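Local coordinates for N-alpha-acetyltransferase 38, NatC auxiliary subunit (Saccharomyces cerevisiae, PDB 6YGA) that serves as the small, Sm-like auxiliary subunit of NatC, the ribosome-associated complex that acetylates nascent chains beginning with methionine and a hydrophobic or amphipathic residue, at the interface of chains B and C and the interface of chains C and A. Residues are numbered along the deposited sequence; one frame, centred on the assembly and turned at random. Chains: chain A, N-alpha-acetyltransferase 38, NatC auxiliary subunit; chain B, N-alpha-acetyltransferase 30; chain C, N-alpha-acetyltransferase 35, NatC auxiliary subunit.

Contact 1: the interface of chains B and C. Residues chain B 143, 147; chain C 108, 291.
C:Gln108 and B:Asn147 meet amide to amide where the catalytic subunit rests on the large auxiliary subunit. B:Asn147 belongs to the short 3-10 helix 146-148 of the acetyltransferase, in the turn between strands 136-141 and 151-157; C:Gln108 and C:Thr291 come from loops of chain C.

The glutamine side chain leaves its backbone with CB and CG, which meet no chain B atom of the patch and serve as a spacer. The chain then bends (chi2 -45°). This brings C:Gln108 CD to 3.8 Å from B:Asn147 OD1, and the rotation at chi3 sets how the amide faces the asparagine. The amide works with both ends. C:Gln108 NE2 donates to OD1, the side-chain carbonyl oxygen of B:Asn147, over 3.0 Å. The bond is almost straight at the hydrogen, 173°, and OD1 lies in the plane of the glutamine amide, although the donor is tilted out of the asparagine's own carbonyl plane. At the other end C:Gln108 OE1 receives a weak bond from B:Asn147 ND2 at 3.3 Å. The two amide planes stand 40° apart, so the pairing is twisted.

Each amide is steadied from its own chain. B:Arg143 sends NH2 to B:Asn147 OD1 over 2.8 Å, with the oxygen at the guanidinium edge and the donor in the carbonyl plane, though the bond is bent at the hydrogen. OD1 thus accepts from both B:Arg143 NH2 and C:Gln108 NE2, and the arginine's positive charge may polarise that carbonyl. An arginine suits this second-shell place because its long chain, bent at chi3, can hold a flat donor against a neighbour's oxygen.

Asparagine and glutamine suit the contact because each offers a donor and an acceptor without a net charge. Threonine supplies a short hydroxyl: C:Thr291 OG1 donates to C:Gln108 OE1 at 2.8 Å, approaching from well above the carbonyl plane.

Contact 2: the interface of chains C and A. Residues chain C 22, 24; chain A 9, 66-68, 73.
An intermolecular antiparallel beta bridge joins the two auxiliary subunits: strand 21-23 of chain C runs alongside strand 63-69 of chain A, a strand of the Sm-like fold. Pairing of strand edges between subunits is the usual mode of assembly in the Sm family; here the added strand comes from the large NatC subunit.

C:Val22 and A:Ile68 exchange two backbone hydrogen bonds. C:Val22 N donates to A:Ile68 O over 3.0 Å, and A:Ile68 N returns a bond to C:Val22 O over 3.1 Å. One step further, C:Val24 N reaches A:Ile66 O at 2.8 Å, extending the pairing just beyond the end of the short strand. Between these bonded residues the selenomethionine A:Met67 passes its CB beside C:Val22 O at 3.5 Å.

Valine, branched at CB, favours the extended backbone that C:Val22 adopts in its strand. C:Val24, in the loop that follows, contributes two compact methyl groups, which go to different neighbours. CG1 of C:Val24, opposite the backbone N (chi1 -159°), touches the ring atom A:Phe9 CZ at 3.8 Å. Phenylalanine is long enough to bring the CZ-CE2 end of its ring to this methyl group, which meets it near the rim, not over the face. C:Val24 CG2 packs against A:Ile68 CG2 at 3.6 Å, methyl to methyl, the two side chains meeting at a slant. Isoleucine is likewise branched at CB and suits a strand: CG2 of A:Ile68 turns to the partner while its CG1 arm points away.

A:Leu73, on helix 70-76, adds a looser apolar neighbour, its methyl carbon CD2 lying 4.4 Å from C:Val22 CB.

Contact 1: the interface of chains B and C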
loop_
_atom_site.group_PDB
_atom_site.type_symbol
_atom_site.label_atom_id
_atom_site.label_comp_id
_atom_site.label_asym_id
_atom_site.label_seq_id
_atom_site.Cartn_x
_atom_site.Cartn_y
_atom_site.Cartn_z
ATOM N N ARG B 143 3.055 -2.174 -3.219
ATOM C CA ARG B 143 3.473 -3.577 -3.312
ATOM C C ARG B 143 2.401 -4.440 -3.975
ATOM O O ARG B 143 2.174 -5.591 -3.596
ATOM C CB ARG B 143 3.859 -4.128 -1.937
ATOM C CG ARG B 143 5.104 -3.483 -1.350
ATOM C CD ARG B 143 5.542 -4.159 -0.062
ATOM N NE ARG B 143 5.822 -5.577 -0.260
ATOM C CZ ARG B 143 6.979 -6.054 -0.706
ATOM N NH1 ARG B 143 7.967 -5.224 -1.005
ATOM N NH2 ARG B 143 7.147 -7.360 -0.856
ATOM N N ASN B 147 7.199 -8.511 -4.488
ATOM C CA ASN B 147 8.594 -8.097 -4.561
ATOM C C ASN B 147 8.948 -7.436 -5.888
ATOM O O ASN B 147 10.072 -6.944 -6.029
ATOM C CB ASN B 147 9.513 -9.298 -4.314
ATOM C CG ASN B 147 9.287 -9.944 -2.951
ATOM O OD1 ASN B 147 8.775 -9.310 -2.027
ATOM N ND2 ASN B 147 9.674 -11.209 -2.824
ATOM N N GLN C 108 7.467 -9.988 3.703
ATOM C CA GLN C 108 7.344 -11.337 3.174
ATOM C C GLN C 108 6.179 -12.057 3.842
ATOM O O GLN C 108 5.702 -11.664 4.909
ATOM C CB GLN C 108 8.639 -12.129 3.361
ATOM C CG GLN C 108 9.807 -11.579 2.565
ATOM C CD GLN C 108 9.432 -11.240 1.134
ATOM O OE1 GLN C 108 9.136 -12.124 0.328
ATOM N NE2 GLN C 108 9.444 -9.951 0.812
ATOM N N THR C 291 12.183 -16.236 0.204
ATOM C CA THR C 291 12.990 -15.095 -0.199
ATOM C C THR C 291 14.249 -15.013 0.656
ATOM O O THR C 291 14.273 -15.468 1.803
ATOM C CB THR C 291 12.177 -13.804 -0.081
ATOM O OG1 THR C 291 10.887 -14.004 -0.671
ATOM C CG2 THR C 291 12.866 -12.651 -0.796
#

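Contact 2: the interface of chains C and A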
loop_
_atom_site.group_PDB
_atom_site.type_symbol
_atom_site.label_atom_id
_atom_site.label_comp_id
_atom_site.label_asym_id
_atom_site.label_seq_id
_atom_site.Cartn_x
_atom_site.Cartn_y
_atom_site.Cartn_z
ATOM N N VAL C 22 -20.089 -44.932 -7.478
ATOM C CA VAL C 22 -20.308 -45.337 -8.861
ATOM C C VAL C 22 -19.437 -44.471 -9.760
ATOM O O VAL C 22 -19.381 -43.248 -9.587
ATOM C CB VAL C 22 -21.792 -45.215 -9.255
ATOM C CG1 VAL C 22 -21.998 -45.655 -10.692
ATOM C CG2 VAL C 22 -22.665 -46.027 -8.305
ATOM N N VAL C 24 -18.686 -42.406 -12.913
ATOM C CA VAL C 24 -19.518 -41.620 -13.817
ATOM C C VAL C 24 -18.620 -40.901 -14.821
ATOM O O VAL C 24 -19.014 -39.888 -15.412
ATOM C CB VAL C 24 -20.399 -40.626 -13.030
ATOM C CG1 VAL C 24 -21.603 -40.184 -13.856
ATOM C CG2 VAL C 24 -20.867 -41.247 -11.723
ATOM N N PHE A 9 -25.733 -32.240 -11.920
ATOM C CA PHE A 9 -24.589 -32.654 -11.115
ATOM C C PHE A 9 -23.990 -31.515 -10.298
ATOM O O PHE A 9 -23.456 -31.763 -9.210
ATOM C CB PHE A 9 -23.511 -33.259 -12.014
ATOM C CG PHE A 9 -23.681 -34.727 -12.262
ATOM C CD1 PHE A 9 -24.712 -35.198 -13.057
ATOM C CD2 PHE A 9 -22.800 -35.638 -11.705
ATOM C CE1 PHE A 9 -24.863 -36.556 -13.288
ATOM C CE2 PHE A 9 -22.942 -36.994 -11.933
ATOM C CZ PHE A 9 -23.974 -37.454 -12.725
ATOM N N ILE A 66 -13.927 -40.020 -12.516
ATOM C CA ILE A 66 -14.907 -39.217 -11.796
ATOM C C ILE A 66 -15.923 -40.163 -11.173
ATOM O O ILE A 66 -16.506 -41.001 -11.871
ATOM C CB ILE A 66 -15.597 -38.198 -12.723
ATOM C CG1 ILE A 66 -14.562 -37.266 -13.355
ATOM C CG2 ILE A 66 -16.625 -37.384 -11.956
ATOM C CD1 ILE A 66 -15.145 -36.310 -14.372
HETATM N N MSE A 67 -16.124 -40.039 -9.865
HETATM C CA MSE A 67 -17.066 -40.902 -9.158
HETATM C C MSE A 67 -17.977 -40.110 -8.226
HETATM O O MSE A 67 -17.580 -39.076 -7.695
HETATM C CB MSE A 67 -16.314 -41.974 -8.371
HETATM C CG MSE A 67 -15.565 -42.960 -9.245
HETATM SE SE MSE A 67 -14.868 -44.448 -8.206
HETATM C CE MSE A 67 -13.984 -45.421 -9.641
ATOM N N ILE A 68 -19.204 -40.596 -8.040
ATOM C CA ILE A 68 -20.181 -39.951 -7.172
ATOM C C ILE A 68 -20.777 -41.003 -6.245
ATOM O O ILE A 68 -20.827 -42.193 -6.575
ATOM C CB ILE A 68 -21.291 -39.230 -7.979
ATOM C CG1 ILE A 68 -22.067 -38.253 -7.091
ATOM C CG2 ILE A 68 -22.246 -40.232 -8.605
ATOM C CD1 ILE A 68 -23.202 -37.544 -7.806
ATOM N N LEU A 73 -26.299 -39.860 -6.187
ATOM C CA LEU A 73 -26.567 -39.936 -7.621
ATOM C C LEU A 73 -28.052 -40.140 -7.903
ATOM O O LEU A 73 -28.628 -39.471 -8.769
ATOM C CB LEU A 73 -25.744 -41.063 -8.248
ATOM C CG LEU A 73 -26.120 -41.501 -9.667
ATOM C CD1 LEU A 73 -26.002 -40.344 -10.649
ATOM C CD2 LEU A 73 -25.259 -42.678 -10.110
#

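The C-alpha centres of contact 1 and contact 2 lie about 43 Å apart, and the two share no residue or secondary-structure element. Chain C is what they have in common: contact 2 uses its N-terminal strand 21-23, whereas contact 1 uses loop residues much further along the sequence. The large auxiliary subunit therefore touches the catalytic subunit and the small Sm-like subunit at separate places, as a scaffold of the heterotrimer would. Recognition depends on side chains at contact 1 and largely on backbone at contact 2, so the latter may tolerate more sequence variation while still joining the subunits.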